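Local coordinates for ParB domain protein nuclease (PDB 5K5D) that probably serves in archaeal DNA partition as a ParB-like protein and may act as a nuclease, at residues Leu240-Ala243 with Leu244-Pro247. The protein carries 4 engineered substitutions. Residues are numbered along the deposited sequence; the frame is centred on the assembly and turned at random.
Sequences LAPA and LRDP
Leu240 and Leu244 meet in a local contact at the start of helix 242-250, where the loop after helix 234-238 turns into the first helical turn. The evidence is in the backbone: Ala241 O accepts both Leu244 N, at 2.7 Å, and Arg245 N, at 2.8 Å. The bond from Arg245 is the straighter, with an N-H...O angle of 165°, while Leu244 N lies above the carbonyl plane. Ala241 thus holds the N-cap position and Pro242, with no N-H to offer, takes the N1 position right after it, where proline is common. The N-capped turn lies in the part of the chain that matches the Ssol_1539-like second-domain family. On one flank the Leu240 and Leu244 side chains cross at about a right angle, Leu240 CD2 lying 3.6 Å from Leu244 CB. Arg245 has CG anti to its own N (chi1 -176°) and bends at chi3 (71°), which carries the guanidinium back beside Pro242, NH1 coming 3.9 Å from Pro242 CD, with Leu240 O at its edge. Shortening Arg245 to an alanine is likely to open a gap beside the Pro242 ring and take away the polar group at Leu240 O. Further along, Asp246 OD1 is hydrogen-bonded to Tyr208 OH, tying the turn to helix 203-210. Pro247 sets CG 3.2 Å from Ala243 O; lacking an N-H, it cannot supply the next helical bond, and the helix kinks there.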
loop_
_atom_site.group_PDB
_atom_site.type_symbol
_atom_site.label_atom_id
_atom_site.label_comp_id
_atom_site.label_asym_id
_atom_site.label_seq_id
_atom_site.Cartn_x
_atom_site.Cartn_y
_atom_site.Cartn_z
ATOM N N LEU B 240 -9.557 5.137 -22.925
ATOM C CA LEU B 240 -10.035 6.506 -23.014
ATOM C C LEU B 240 -8.876 7.457 -22.756
ATOM O O LEU B 240 -7.944 7.118 -22.032
ATOM C CB LEU B 240 -11.139 6.751 -21.984
ATOM C CG LEU B 240 -12.491 7.243 -22.499
ATOM C CD1 LEU B 240 -13.373 7.657 -21.329
ATOM C CD2 LEU B 240 -12.308 8.400 -23.469
ATOM N N ALA B 241 -8.932 8.645 -23.350
ATOM C CA ALA B 241 -7.918 9.660 -23.105
ATOM C C ALA B 241 -8.078 10.216 -21.695
ATOM O O ALA B 241 -9.197 10.421 -21.231
ATOM C CB ALA B 241 -8.021 10.775 -24.132
ATOM N N PRO B 242 -6.955 10.458 -21.008
ATOM C CA PRO B 242 -6.985 10.959 -19.631
ATOM C C PRO B 242 -7.923 12.151 -19.466
ATOM O O PRO B 242 -8.614 12.251 -18.450
ATOM C CB PRO B 242 -5.528 11.374 -19.369
ATOM C CG PRO B 242 -4.843 11.334 -20.709
ATOM C CD PRO B 242 -5.580 10.322 -21.515
ATOM N N ALA B 243 -7.950 13.033 -20.460
ATOM C CA ALA B 243 -8.811 14.213 -20.436
ATOM C C ALA B 243 -10.271 13.840 -20.205
ATOM O O ALA B 243 -11.037 14.608 -19.624
ATOM C CB ALA B 243 -8.668 14.991 -21.736
ATOM N N LEU B 244 -10.647 12.653 -20.675
ATOM C CA LEU B 244 -12.013 12.175 -20.545
ATOM C C LEU B 244 -12.153 11.165 -19.411
ATOM O O LEU B 244 -13.141 11.181 -18.680
ATOM C CB LEU B 244 -12.487 11.564 -21.864
ATOM C CG LEU B 244 -12.506 12.539 -23.041
ATOM C CD1 LEU B 244 -12.818 11.820 -24.352
ATOM C CD2 LEU B 244 -13.503 13.655 -22.781
ATOM N N ARG B 245 -11.159 10.294 -19.263
ATOM C CA ARG B 245 -11.216 9.224 -18.265
ATOM C C ARG B 245 -11.099 9.739 -16.832
ATOM O O ARG B 245 -11.782 9.253 -15.932
ATOM C CB ARG B 245 -10.132 8.180 -18.533
ATOM C CG ARG B 245 -10.174 6.980 -17.596
ATOM C CD ARG B 245 -9.070 5.973 -17.925
ATOM N NE ARG B 245 -7.741 6.461 -17.561
ATOM C CZ ARG B 245 -6.929 7.114 -18.387
ATOM N NH1 ARG B 245 -7.308 7.359 -19.632
ATOM N NH2 ARG B 245 -5.738 7.524 -17.971
ATOM N N ASP B 246 -10.234 10.723 -16.621
ATOM C CA ASP B 246 -10.033 11.269 -15.285
ATOM C C ASP B 246 -11.325 11.837 -14.690
ATOM O O ASP B 246 -11.735 11.429 -13.602
ATOM C CB ASP B 246 -8.916 12.316 -15.286
ATOM C CG ASP B 246 -7.596 11.756 -15.783
ATOM O OD1 ASP B 246 -7.327 10.559 -15.548
ATOM O OD2 ASP B 246 -6.827 12.511 -16.413
ATOM N N PRO B 247 -11.982 12.769 -15.406
ATOM C CA PRO B 247 -13.195 13.389 -14.858
ATOM C C PRO B 247 -14.336 12.388 -14.707
ATOM O O PRO B 247 -15.137 12.485 -13.772
ATOM C CB PRO B 247 -13.549 14.454 -15.903
ATOM C CG PRO B 247 -12.931 13.973 -17.162
ATOM C CD PRO B 247 -11.671 13.266 -16.757
#